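Local coordinates for protein small COPII coat GTPase SAR1 (Encephalitozoon cuniculi, PDB 6VS4) that is a small GTPase of the COPII coat, of the Arf/Sar family, with a P-loop NTPase fold, here carrying guanosine-5'-diphosphate and a magnesium ion, at residues L55-K60 / D65-T70; T75-I78 / L83-Q86. All coordinates share one frame; numbering follows the deposited sequence.

Interaction 1. Residues L55-K60 / D65-T70; sequences LVNKLK and DVYMPT
Tyr-67 reaches from the short, weakly bonded strand about 67-68, outermost in this chain's sheet, to helix 52-59, where its hydroxyl OH donates a hydrogen bond to OD1 of Asn-57 at 2.6 Å. In this small GTPase of the Arf/Sar family the helix is the one that follows the probable P-loop. The amide oxygen meets the ring at its edge, near the ring plane, while the amide plane stands 85° to the ring. The hydroxyl sits above the carbonyl plane, 40° out of it, and not on a lone pair. Val-56 closes on the same phenol end: its CG1 lies 3.3 Å from OH of Tyr-67, and this methyl is carried anti to the backbone N (chi1 175°), which brings it to the hydroxyl end of the ring. The aliphatic part of Lys-60 crosses the tyrosine at about a right angle, with CD 3.9 Å from CE1 of Tyr-67.

Asp-65 belongs to the turn that leads back from the helix. Its OD2 lies 3.6 Å from CA of Lys-60 and accepts a hydrogen bond from the backbone N of Ser-61, so the carboxylate ties down the chain just after the helix. Lys-60 forms no salt bridge with it, NZ staying 6.5 Å from OD2 of Asp-65; its NZ has a long, weak ion pair with Asp-62. Val-56, Lys-60 and Asp-65 all touch Ile-78 of strand 75-80. The Asn-57 side chain is about 7 Å from the bound guanosine-5'-diphosphate. At the helix end, CB of Lys-60 lies 3.9 Å from OD2 of Asp-65.

Interaction 2. Residues T75-I78 / L83-Q86; sequences TSYI and LKAQ
Tyr-77 and Gln-86 both place CG anti to the backbone N (chi1 -177° in Gln-86), and a bend at chi2 of the glutamine (82°) then turns its amide across the tyrosine. The two side chains cross at about a right angle, yet their ring and amide planes are only 25° apart. OE1 of Gln-86 comes to 3.4 Å from CD1 of Tyr-77, on an oblique approach to the ring. At the other end of the phenol, Lys-84 runs alongside and in the same direction, with its CB 3.6 Å from OH of Tyr-77; that hydroxyl is hydrogen-bonded to the carboxylate of Glu-79.

The backbones form an antiparallel beta hairpin of strands 75-80 and 83-90, which probably corresponds to the interswitch of Arf/Sar GTPases. Tyr-77 and Gln-86 are a non-hydrogen-bonded pair, and Ile-78 and Ala-85 the hydrogen-bonded pair beside it. N of Ile-78 donates to O of Ala-85 at 3.1 Å, and N of Ala-85 returns a bond to O of Ile-78 at 3.0 Å. The same Ala-85 oxygen also takes a CA-H...O contact from CA of Tyr-77 at 3.4 Å, and two neighbouring residues thus converge on one acceptor. On the sheet face of Ile-78 and Ala-85, CG2 of the isoleucine rests 4.1 Å from CB of the alanine.

Strand 83-90 is hydrogen-bonded on its other flank to strand 40-47, where Phe-44 touches Ala-85 and Leu-43 touches Gln-86. Strand 75-80 is flanked by the short strand 67-68, whose Met-68 packs on Tyr-77, while Tyr-67 touches Ile-78.

How the interactions relate
Read from the N terminus, helix 52-59 comes first, and interaction 1 closes the short loop of residues 61-64 between its end and the short strand 67-68. The chain then turns through His-72 into strand 75-80, and interaction 2 closes the hairpin onto strand 83-90. The contacts follow in series, neither nested nor crossed, with centres about 7 Å apart. They are joined directly: Met-68 N lies 2.8 Å from Tyr-77 O, a probable hydrogen bond, and Val-56 CG1 packs 3.5 Å from Ile-78 CG2. Together they tie the helix after the probable P-loop to the antiparallel part of the central sheet.

Interaction 1. Residues L55-K60 / D65-T70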
loop_
_atom_site.group_PDB
_atom_site.type_symbol
_atom_site.label_atom_id
_atom_site.label_comp_id
_atom_site.label_asym_id
_atom_site.label_seq_id
_atom_site.Cartn_x
_atom_site.Cartn_y
_atom_site.Cartn_z
ATOM N N LEU A 55 18.680 -5.197 -18.395
ATOM C CA LEU A 55 18.262 -6.421 -17.720
ATOM C C LEU A 55 19.059 -6.650 -16.443
ATOM O O LEU A 55 18.485 -6.991 -15.399
ATOM C CB LEU A 55 18.406 -7.622 -18.655
ATOM C CG LEU A 55 18.148 -8.983 -17.990
ATOM C CD1 LEU A 55 16.756 -9.051 -17.355
ATOM C CD2 LEU A 55 18.340 -10.113 -18.988
ATOM N N VAL A 56 20.381 -6.475 -16.504
ATOM C CA VAL A 56 21.198 -6.748 -15.328
ATOM C C VAL A 56 20.902 -5.733 -14.230
ATOM O O VAL A 56 20.856 -6.080 -13.042
ATOM C CB VAL A 56 22.687 -6.788 -15.716
ATOM C CG1 VAL A 56 23.554 -6.943 -14.489
ATOM C CG2 VAL A 56 22.935 -7.954 -16.677
ATOM N N ASN A 57 20.659 -4.476 -14.608
ATOM C CA ASN A 57 20.216 -3.486 -13.635
ATOM C C ASN A 57 18.872 -3.867 -13.031
ATOM O O ASN A 57 18.591 -3.529 -11.877
ATOM C CB ASN A 57 20.143 -2.102 -14.279
ATOM C CG ASN A 57 21.512 -1.521 -14.554
ATOM O OD1 ASN A 57 22.516 -2.008 -14.035
ATOM N ND2 ASN A 57 21.561 -0.468 -15.368
ATOM N N LYS A 58 18.038 -4.578 -13.789
ATOM C CA LYS A 58 16.753 -5.016 -13.265
ATOM C C LYS A 58 16.920 -6.109 -12.215
ATOM O O LYS A 58 16.141 -6.169 -11.260
ATOM C CB LYS A 58 15.877 -5.505 -14.422
ATOM C CG LYS A 58 14.400 -5.597 -14.116
ATOM C CD LYS A 58 13.589 -5.948 -15.357
ATOM C CE LYS A 58 12.161 -5.417 -15.229
ATOM N NZ LYS A 58 12.143 -3.912 -15.330
ATOM N N LEU A 59 17.949 -6.948 -12.350
ATOM C CA LEU A 59 18.140 -8.078 -11.451
ATOM C C LEU A 59 18.841 -7.689 -10.159
ATOM O O LEU A 59 18.631 -8.335 -9.131
ATOM C CB LEU A 59 18.948 -9.171 -12.150
ATOM C CG LEU A 59 18.368 -9.725 -13.448
ATOM C CD1 LEU A 59 19.400 -10.573 -14.167
ATOM C CD2 LEU A 59 17.118 -10.525 -13.167
ATOM N N LYS A 60 19.665 -6.650 -10.185
ATOM C CA LYS A 60 20.536 -6.352 -9.062
ATOM C C LYS A 60 19.792 -5.597 -7.965
ATOM O O LYS A 60 18.799 -4.907 -8.212
ATOM C CB LYS A 60 21.746 -5.545 -9.540
ATOM C CG LYS A 60 21.471 -4.072 -9.763
ATOM C CD LYS A 60 22.672 -3.368 -10.366
ATOM C CE LYS A 60 22.596 -1.869 -10.126
ATOM N NZ LYS A 60 23.293 -1.492 -8.851
ATOM N N ASP A 65 24.703 -5.103 -4.420
ATOM C CA ASP A 65 25.415 -5.562 -5.607
ATOM C C ASP A 65 26.112 -4.397 -6.302
ATOM O O ASP A 65 25.497 -3.358 -6.557
ATOM C CB ASP A 65 24.449 -6.267 -6.555
ATOM C CG ASP A 65 23.567 -7.268 -5.830
ATOM O OD1 ASP A 65 24.088 -7.999 -4.960
ATOM O OD2 ASP A 65 22.354 -7.315 -6.121
ATOM N N VAL A 66 27.388 -4.585 -6.630
ATOM C CA VAL A 66 28.244 -3.513 -7.127
ATOM C C VAL A 66 28.950 -3.986 -8.395
ATOM O O VAL A 66 29.591 -5.045 -8.400
ATOM C CB VAL A 66 29.271 -3.089 -6.058
ATOM C CG1 VAL A 66 30.235 -2.057 -6.601
ATOM C CG2 VAL A 66 28.556 -2.554 -4.829
ATOM N N TYR A 67 28.853 -3.187 -9.459
ATOM C CA TYR A 67 29.592 -3.482 -10.678
ATOM C C TYR A 67 31.091 -3.402 -10.417
ATOM O O TYR A 67 31.565 -2.529 -9.681
ATOM C CB TYR A 67 29.206 -2.505 -11.792
ATOM C CG TYR A 67 27.922 -2.832 -12.528
ATOM C CD1 TYR A 67 26.723 -2.214 -12.192
ATOM C CD2 TYR A 67 27.914 -3.754 -13.569
ATOM C CE1 TYR A 67 25.550 -2.508 -12.869
ATOM C CE2 TYR A 67 26.746 -4.052 -14.264
ATOM C CZ TYR A 67 25.568 -3.427 -13.910
ATOM O OH TYR A 67 24.405 -3.721 -14.595
ATOM N N MET A 68 31.840 -4.323 -11.025
ATOM C CA MET A 68 33.290 -4.314 -10.895
ATOM C C MET A 68 33.899 -3.703 -12.145
ATOM O O MET A 68 33.389 -3.915 -13.253
ATOM C CB MET A 68 33.843 -5.731 -10.721
ATOM C CG MET A 68 33.257 -6.519 -9.554
ATOM S SD MET A 68 33.637 -5.891 -7.909
ATOM C CE MET A 68 33.331 -7.361 -6.923
ATOM N N PRO A 69 34.966 -2.920 -12.024
ATOM C CA PRO A 69 35.547 -2.311 -13.223
ATOM C C PRO A 69 36.206 -3.359 -14.102
ATOM O O PRO A 69 37.032 -4.151 -13.642
ATOM C CB PRO A 69 36.570 -1.319 -12.659
ATOM C CG PRO A 69 36.908 -1.856 -11.322
ATOM C CD PRO A 69 35.640 -2.471 -10.799
ATOM N N THR A 70 35.843 -3.348 -15.376
ATOM C CA THR A 70 36.547 -4.120 -16.377
ATOM C C THR A 70 37.350 -3.120 -17.184
ATOM O O THR A 70 37.138 -1.906 -17.093
ATOM C CB THR A 70 35.601 -4.901 -17.294
ATOM O OG1 THR A 70 35.043 -4.020 -18.279
ATOM C CG2 THR A 70 34.465 -5.512 -16.491
#

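Interaction 2. Residues T75-I78 / L83-Q86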
loop_
_atom_site.group_PDB
_atom_site.type_symbol
_atom_site.label_atom_id
_atom_site.label_comp_id
_atom_site.label_asym_id
_atom_site.label_seq_id
_atom_site.Cartn_x
_atom_site.Cartn_y
_atom_site.Cartn_z
ATOM N N THR A 75 32.613 -4.770 -21.987
ATOM C CA THR A 75 32.278 -5.769 -20.983
ATOM C C THR A 75 31.827 -5.126 -19.679
ATOM O O THR A 75 32.205 -3.998 -19.349
ATOM C CB THR A 75 33.465 -6.696 -20.689
ATOM O OG1 THR A 75 34.533 -5.941 -20.107
ATOM C CG2 THR A 75 33.956 -7.349 -21.971
ATOM N N SER A 76 31.004 -5.870 -18.949
ATOM C CA SER A 76 30.535 -5.508 -17.624
ATOM C C SER A 76 30.552 -6.766 -16.773
ATOM O O SER A 76 30.434 -7.880 -17.293
ATOM C CB SER A 76 29.119 -4.916 -17.649
ATOM O OG SER A 76 29.098 -3.682 -18.336
ATOM N N TYR A 77 30.697 -6.583 -15.462
ATOM C CA TYR A 77 30.703 -7.711 -14.542
ATOM C C TYR A 77 30.131 -7.281 -13.198
ATOM O O TYR A 77 30.564 -6.271 -12.629
ATOM C CB TYR A 77 32.122 -8.279 -14.374
ATOM C CG TYR A 77 32.180 -9.474 -13.450
ATOM C CD1 TYR A 77 31.747 -10.725 -13.873
ATOM C CD2 TYR A 77 32.643 -9.345 -12.147
ATOM C CE1 TYR A 77 31.781 -11.818 -13.028
ATOM C CE2 TYR A 77 32.680 -10.434 -11.291
ATOM C CZ TYR A 77 32.248 -11.667 -11.737
ATOM O OH TYR A 77 32.285 -12.753 -10.894
ATOM N N ILE A 78 29.168 -8.051 -12.696
ATOM C CA ILE A 78 28.593 -7.808 -11.377
ATOM C C ILE A 78 28.175 -9.143 -10.775
ATOM O O ILE A 78 27.631 -10.011 -11.465
ATOM C CB ILE A 78 27.402 -6.829 -11.448
ATOM C CG1 ILE A 78 26.826 -6.576 -10.050
ATOM C CG2 ILE A 78 26.330 -7.371 -12.371
ATOM C CD1 ILE A 78 25.670 -5.613 -10.038
ATOM N N LEU A 83 24.739 -15.413 -8.857
ATOM C CA LEU A 83 24.773 -15.101 -10.279
ATOM C C LEU A 83 26.016 -14.265 -10.565
ATOM O O LEU A 83 26.105 -13.107 -10.144
ATOM C CB LEU A 83 23.495 -14.367 -10.676
ATOM C CG LEU A 83 22.943 -14.500 -12.092
ATOM C CD1 LEU A 83 21.588 -13.825 -12.191
ATOM C CD2 LEU A 83 23.899 -13.907 -13.101
ATOM N N LYS A 84 26.995 -14.852 -11.246
ATOM C CA LYS A 84 28.156 -14.090 -11.698
ATOM C C LYS A 84 27.844 -13.642 -13.118
ATOM O O LYS A 84 28.016 -14.396 -14.081
ATOM C CB LYS A 84 29.439 -14.909 -11.584
ATOM C CG LYS A 84 29.738 -15.341 -10.128
ATOM C CD LYS A 84 31.061 -16.105 -9.964
ATOM C CE LYS A 84 30.998 -17.526 -10.511
ATOM N NZ LYS A 84 32.331 -18.205 -10.503
ATOM N N ALA A 85 27.364 -12.411 -13.245
ATOM C CA ALA A 85 26.829 -11.918 -14.504
ATOM C C ALA A 85 27.945 -11.221 -15.268
ATOM O O ALA A 85 28.476 -10.203 -14.812
ATOM C CB ALA A 85 25.653 -10.969 -14.275
ATOM N N GLN A 86 28.310 -11.789 -16.413
ATOM C CA GLN A 86 29.302 -11.216 -17.313
ATOM C C GLN A 86 28.560 -10.712 -18.547
ATOM O O GLN A 86 27.947 -11.504 -19.271
ATOM C CB GLN A 86 30.354 -12.260 -17.685
ATOM C CG GLN A 86 31.478 -11.754 -18.576
ATOM C CD GLN A 86 32.568 -11.038 -17.792
ATOM O OE1 GLN A 86 33.144 -11.596 -16.853
ATOM N NE2 GLN A 86 32.850 -9.796 -18.171
#